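Esterase (Staphylococcus aureus subsp. aureus USA300_TCH1516, PDB 3D7R) is a putative esterase of the alpha/beta hydrolase fold that probably cleaves ester bonds, its natural substrate being unknown. Local coordinates at residues I41-F53 with D220-K234. Numbering follows the deposited sequence.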
loop_
_atom_site.group_PDB
_atom_site.type_symbol
_atom_site.label_atom_id
_atom_site.label_comp_id
_atom_site.label_asym_id
_atom_site.label_seq_id
_atom_site.Cartn_x
_atom_site.Cartn_y
_atom_site.Cartn_z
ATOM N N ILE A 41 9.111 9.910 9.075
ATOM C CA ILE A 41 10.202 9.964 8.111
ATOM C C ILE A 41 10.602 11.421 7.860
ATOM O O ILE A 41 11.214 11.748 6.827
ATOM C CB ILE A 41 9.845 9.256 6.780
ATOM C CG1 ILE A 41 8.595 9.876 6.150
ATOM C CG2 ILE A 41 9.676 7.760 7.004
ATOM C CD1 ILE A 41 8.526 9.688 4.677
HETATM N N MSE A 42 10.279 12.287 8.821
HETATM C CA MSE A 42 10.600 13.711 8.704
HETATM C C MSE A 42 12.061 13.935 9.089
HETATM O O MSE A 42 12.343 14.642 10.061
HETATM C CB MSE A 42 9.682 14.551 9.607
HETATM C CG MSE A 42 8.206 14.489 9.237
HETATM SE SE MSE A 42 7.896 14.773 7.319
HETATM C CE MSE A 42 6.107 15.466 7.451
ATOM N N PHE A 43 12.990 13.340 8.334
ATOM C CA PHE A 43 14.419 13.375 8.716
ATOM C C PHE A 43 15.019 14.751 8.484
ATOM O O PHE A 43 14.720 15.382 7.471
ATOM C CB PHE A 43 15.242 12.347 7.939
ATOM C CG PHE A 43 14.673 10.963 7.967
ATOM C CD1 PHE A 43 14.427 10.325 9.167
ATOM C CD2 PHE A 43 14.384 10.298 6.777
ATOM C CE1 PHE A 43 13.920 9.031 9.195
ATOM C CE2 PHE A 43 13.861 8.996 6.785
ATOM C CZ PHE A 43 13.615 8.376 7.991
ATOM N N LYS A 44 15.864 15.200 9.409
ATOM C CA LYS A 44 16.487 16.540 9.300
ATOM C C LYS A 44 17.682 16.531 8.361
ATOM O O LYS A 44 17.958 17.515 7.673
ATOM C CB LYS A 44 16.944 17.032 10.672
ATOM C CG LYS A 44 15.827 17.401 11.624
ATOM C CD LYS A 44 16.341 18.075 12.898
ATOM C CE LYS A 44 17.113 17.126 13.787
ATOM N NZ LYS A 44 16.360 15.857 14.042
ATOM N N ASN A 45 18.377 15.393 8.328
ATOM C CA ASN A 45 19.708 15.304 7.732
ATOM C C ASN A 45 20.157 13.842 7.562
ATOM O O ASN A 45 19.403 12.912 7.867
ATOM C CB ASN A 45 20.712 16.078 8.602
ATOM C CG ASN A 45 20.671 15.653 10.072
ATOM O OD1 ASN A 45 20.486 14.477 10.391
ATOM N ND2 ASN A 45 20.853 16.618 10.973
ATOM N N ASP A 46 21.385 13.649 7.080
ATOM C CA ASP A 46 21.899 12.309 6.830
ATOM C C ASP A 46 21.984 11.505 8.116
ATOM O O ASP A 46 21.724 10.302 8.130
ATOM C CB ASP A 46 23.244 12.365 6.099
ATOM C CG ASP A 46 23.080 12.638 4.597
ATOM O OD1 ASP A 46 21.929 12.675 4.095
ATOM O OD2 ASP A 46 24.110 12.820 3.905
ATOM N N GLN A 47 22.302 12.193 9.202
ATOM C CA GLN A 47 22.493 11.571 10.496
ATOM C C GLN A 47 21.180 10.918 10.994
ATOM O O GLN A 47 21.200 9.785 11.483
ATOM C CB GLN A 47 23.022 12.622 11.488
ATOM C CG GLN A 47 24.470 13.143 11.236
ATOM C CD GLN A 47 24.728 13.817 9.859
ATOM O OE1 GLN A 47 23.985 14.712 9.406
ATOM N NE2 GLN A 47 25.816 13.385 9.201
ATOM N N ASP A 48 20.052 11.617 10.838
ATOM C CA ASP A 48 18.717 11.064 11.130
ATOM C C ASP A 48 18.406 9.854 10.258
ATOM O O ASP A 48 17.798 8.887 10.724
ATOM C CB ASP A 48 17.610 12.102 10.903
ATOM C CG ASP A 48 17.472 13.098 12.051
ATOM O OD1 ASP A 48 18.142 12.934 13.091
ATOM O OD2 ASP A 48 16.675 14.060 11.901
ATOM N N VAL A 49 18.817 9.914 8.993
ATOM C CA VAL A 49 18.607 8.806 8.040
ATOM C C VAL A 49 19.378 7.557 8.493
ATOM O O VAL A 49 18.806 6.455 8.545
ATOM C CB VAL A 49 18.964 9.230 6.570
ATOM C CG1 VAL A 49 18.881 8.063 5.599
ATOM C CG2 VAL A 49 18.021 10.338 6.106
ATOM N N GLU A 50 20.652 7.737 8.833
ATOM C CA GLU A 50 21.495 6.638 9.327
ATOM C C GLU A 50 20.900 6.001 10.580
ATOM O O GLU A 50 20.778 4.774 10.646
ATOM C CB GLU A 50 22.932 7.095 9.624
ATOM C CG GLU A 50 23.733 7.598 8.419
ATOM C CD GLU A 50 25.120 8.160 8.821
ATOM O OE1 GLU A 50 25.752 7.612 9.757
ATOM O OE2 GLU A 50 25.578 9.152 8.200
ATOM N N ARG A 51 20.499 6.828 11.547
ATOM C CA ARG A 51 19.879 6.353 12.799
ATOM C C ARG A 51 18.597 5.552 12.556
ATOM O O ARG A 51 18.351 4.533 13.207
ATOM C CB ARG A 51 19.606 7.520 13.757
ATOM C CG ARG A 51 20.901 8.172 14.302
ATOM C CD ARG A 51 20.625 9.071 15.501
ATOM N NE ARG A 51 20.126 10.377 15.078
ATOM C CZ ARG A 51 20.861 11.487 15.056
ATOM N NH1 ARG A 51 22.135 11.465 15.440
ATOM N NH2 ARG A 51 20.322 12.629 14.645
ATOM N N PHE A 52 17.783 6.030 11.618
ATOM C CA PHE A 52 16.590 5.322 11.170
ATOM C C PHE A 52 16.934 3.952 10.592
ATOM O O PHE A 52 16.348 2.963 11.012
ATOM C CB PHE A 52 15.856 6.159 10.116
ATOM C CG PHE A 52 14.576 5.540 9.614
ATOM C CD1 PHE A 52 13.406 5.623 10.371
ATOM C CD2 PHE A 52 14.531 4.915 8.370
ATOM C CE1 PHE A 52 12.194 5.083 9.906
ATOM C CE2 PHE A 52 13.317 4.364 7.880
ATOM C CZ PHE A 52 12.143 4.456 8.661
ATOM N N PHE A 53 17.871 3.895 9.637
ATOM C CA PHE A 53 18.290 2.613 9.051
ATOM C C PHE A 53 18.837 1.656 10.097
ATOM O O PHE A 53 18.525 0.474 10.073
ATOM C CB PHE A 53 19.318 2.786 7.917
ATOM C CG PHE A 53 18.746 3.408 6.654
ATOM C CD1 PHE A 53 17.409 3.213 6.299
ATOM C CD2 PHE A 53 19.555 4.180 5.820
ATOM C CE1 PHE A 53 16.883 3.780 5.143
ATOM C CE2 PHE A 53 19.030 4.761 4.633
ATOM C CZ PHE A 53 17.696 4.563 4.315
ATOM N N ASP A 220 1.139 18.875 4.073
ATOM C CA ASP A 220 1.433 17.452 4.276
ATOM C C ASP A 220 2.364 17.244 5.463
ATOM O O ASP A 220 3.563 17.438 5.346
ATOM C CB ASP A 220 2.069 16.839 3.017
ATOM C CG ASP A 220 2.119 15.314 3.063
ATOM O OD1 ASP A 220 2.064 14.718 4.159
ATOM O OD2 ASP A 220 2.191 14.687 1.992
ATOM N N ALA A 221 1.797 16.807 6.586
ATOM C CA ALA A 221 2.546 16.601 7.821
ATOM C C ALA A 221 3.042 15.162 7.947
ATOM O O ALA A 221 3.526 14.773 8.997
ATOM C CB ALA A 221 1.656 16.964 9.017
ATOM N N VAL A 222 2.936 14.374 6.875
ATOM C CA VAL A 222 3.326 12.964 6.901
ATOM C C VAL A 222 4.476 12.667 5.949
ATOM O O VAL A 222 5.474 12.057 6.340
ATOM C CB VAL A 222 2.143 12.036 6.549
ATOM C CG1 VAL A 222 2.568 10.532 6.636
ATOM C CG2 VAL A 222 0.957 12.313 7.471
ATOM N N LEU A 223 4.334 13.067 4.691
ATOM C CA LEU A 223 5.376 12.757 3.710
ATOM C C LEU A 223 6.495 13.779 3.732
ATOM O O LEU A 223 6.259 14.940 4.037
ATOM C CB LEU A 223 4.790 12.664 2.298
ATOM C CG LEU A 223 3.813 11.493 2.138
ATOM C CD1 LEU A 223 3.222 11.509 0.735
ATOM C CD2 LEU A 223 4.504 10.160 2.424
ATOM N N SER A 224 7.696 13.319 3.372
ATOM C CA SER A 224 8.890 14.123 3.232
ATOM C C SER A 224 9.592 13.686 1.948
ATOM O O SER A 224 9.878 12.496 1.788
ATOM C CB SER A 224 9.802 13.830 4.412
ATOM O OG SER A 224 11.097 14.338 4.180
ATOM N N GLN A 225 9.847 14.616 1.023
ATOM C CA GLN A 225 10.601 14.271 -0.191
ATOM C C GLN A 225 11.951 13.677 0.218
ATOM O O GLN A 225 12.310 12.617 -0.254
ATOM C CB GLN A 225 10.843 15.467 -1.136
ATOM C CG GLN A 225 11.365 14.988 -2.518
ATOM C CD GLN A 225 11.883 16.079 -3.436
ATOM O OE1 GLN A 225 12.167 17.191 -3.005
ATOM N NE2 GLN A 225 12.023 15.753 -4.720
ATOM N N PHE A 226 12.681 14.364 1.098
ATOM C CA PHE A 226 13.958 13.840 1.615
ATOM C C PHE A 226 13.830 12.422 2.173
ATOM O O PHE A 226 14.608 11.544 1.805
ATOM C CB PHE A 226 14.540 14.782 2.682
ATOM C CG PHE A 226 15.898 14.359 3.217
ATOM C CD1 PHE A 226 17.001 14.221 2.362
ATOM C CD2 PHE A 226 16.083 14.166 4.588
ATOM C CE1 PHE A 226 18.251 13.868 2.870
ATOM C CE2 PHE A 226 17.325 13.796 5.099
ATOM C CZ PHE A 226 18.411 13.644 4.231
ATOM N N GLY A 227 12.871 12.207 3.076
ATOM C CA GLY A 227 12.656 10.885 3.699
ATOM C C GLY A 227 12.323 9.780 2.700
ATOM O O GLY A 227 12.919 8.702 2.731
ATOM N N VAL A 228 11.382 10.049 1.799
ATOM C CA VAL A 228 10.980 9.076 0.783
ATOM C C VAL A 228 12.153 8.788 -0.179
ATOM O O VAL A 228 12.497 7.612 -0.418
ATOM C CB VAL A 228 9.673 9.542 0.045
ATOM C CG1 VAL A 228 9.360 8.704 -1.191
ATOM C CG2 VAL A 228 8.481 9.532 1.018
ATOM N N ASN A 229 12.797 9.847 -0.689
ATOM C CA ASN A 229 13.986 9.673 -1.546
ATOM C C ASN A 229 15.027 8.751 -0.894
ATOM O O ASN A 229 15.454 7.748 -1.480
ATOM C CB ASN A 229 14.658 11.023 -1.866
ATOM C CG ASN A 229 13.831 11.911 -2.823
ATOM O OD1 ASN A 229 14.170 13.077 -3.036
ATOM N ND2 ASN A 229 12.763 11.372 -3.384
ATOM N N GLU A 230 15.425 9.088 0.327
ATOM C CA GLU A 230 16.516 8.377 1.003
ATOM C C GLU A 230 16.142 6.928 1.303
ATOM O O GLU A 230 16.928 6.005 1.082
ATOM C CB GLU A 230 16.927 9.112 2.281
ATOM C CG GLU A 230 17.623 10.457 2.034
ATOM C CD GLU A 230 18.949 10.309 1.291
ATOM O OE1 GLU A 230 19.819 9.515 1.703
ATOM O OE2 GLU A 230 19.118 10.988 0.276
ATOM N N ILE A 231 14.935 6.714 1.798
ATOM C CA ILE A 231 14.516 5.340 2.093
ATOM C C ILE A 231 14.429 4.512 0.805
ATOM O O ILE A 231 14.944 3.398 0.741
ATOM C CB ILE A 231 13.196 5.295 2.862
ATOM C CG1 ILE A 231 13.366 5.942 4.243
ATOM C CG2 ILE A 231 12.698 3.824 3.006
ATOM C CD1 ILE A 231 12.032 6.070 4.994
HETATM N N MSE A 232 13.813 5.075 -0.222
HETATM C CA MSE A 232 13.629 4.362 -1.497
HETATM C C MSE A 232 14.940 4.104 -2.234
HETATM O O MSE A 232 15.086 3.055 -2.874
HETATM C CB MSE A 232 12.612 5.080 -2.403
HETATM C CG MSE A 232 11.233 5.201 -1.773
HETATM SE SE MSE A 232 10.404 3.448 -1.545
HETATM C CE MSE A 232 10.040 3.029 -3.411
ATOM N N LYS A 233 15.887 5.035 -2.124
ATOM C CA LYS A 233 17.205 4.837 -2.682
ATOM C C LYS A 233 17.871 3.611 -2.053
ATOM O O LYS A 233 18.470 2.797 -2.757
ATOM C CB LYS A 233 18.079 6.093 -2.505
ATOM C CG LYS A 233 17.913 7.140 -3.627
ATOM C CD LYS A 233 18.583 8.485 -3.254
ATOM C CE LYS A 233 18.112 9.638 -4.179
ATOM N NZ LYS A 233 18.482 11.013 -3.649
ATOM N N LYS A 234 17.745 3.468 -0.735
ATOM C CA LYS A 234 18.318 2.308 -0.034
ATOM C C LYS A 234 17.696 0.984 -0.543
ATOM O O LYS A 234 18.410 0.030 -0.869
ATOM C CB LYS A 234 18.129 2.459 1.473
ATOM C CG LYS A 234 18.726 1.320 2.308
ATOM C CD LYS A 234 20.246 1.342 2.227
ATOM C CE LYS A 234 20.880 1.040 3.553
ATOM N NZ LYS A 234 22.351 1.179 3.425
HETATM O O HOH W 1 6.244 10.992 8.570
HETATM O O HOH W 2 11.999 15.752 6.348
#
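Ile41 and Gly227 bring the two backbones nearest, their CA atoms 5.1 Å apart, where the loop leading into helix 46-53 runs over the first turn of helix 225-234. The axes of the short helical segments 46-53 and 225-234 come within 11.1 Å and cross at -49°. Gly227 lets the loop lie close: its CA makes a CA-H...O contact with Ile41 O, while its N donates to OG of Ser224, the N-cap residue of the helix, in a capping bond. No direct hydrogen bond crosses the contact; one water links Ile41 N to Val222 O, and another links Phe43 O to Ser224 OG.

The apolar centre is Ile231 CD1, which lies 3.5 Å from Ile41 CG2, touches Phe52 CE2, and meets the Phe43 ring at its edge, near the ring plane. Ile41 sends its other branch toward the helix start, Ile41 CD1 reaching Val228 CG2 at 3.7 Å. Phe226, with CG anti to the backbone N (chi1 -177°), reaches toward the 43-46 backbone and presents its ring edge to Phe43 O, Asn45 O and Asp46 OD1; the Asp46 carboxylate is tilted only 16° from the ring plane. Val49 CG2 packs against Phe226 CE2 at 3.7 Å. Farther along, the aliphatic chain of Lys234 runs antiparallel to the Phe53 side chain, CG lying over one ring face in a CH-pi contact 4.2 Å from the centroid, while Glu230 O meets the ring edge. Next to Ile41, selenomethionine Met42 bends at chi2 and rests SE against Ser224 CB at 3.6 Å.

Ile41 and Leu223 both touch Phe106. Helix 225-236 follows strand 195-199 in the chain, and its pairing with N-terminal helix 46-61 is consistent with the helical cap of hormone-sensitive-lipase-like esterases.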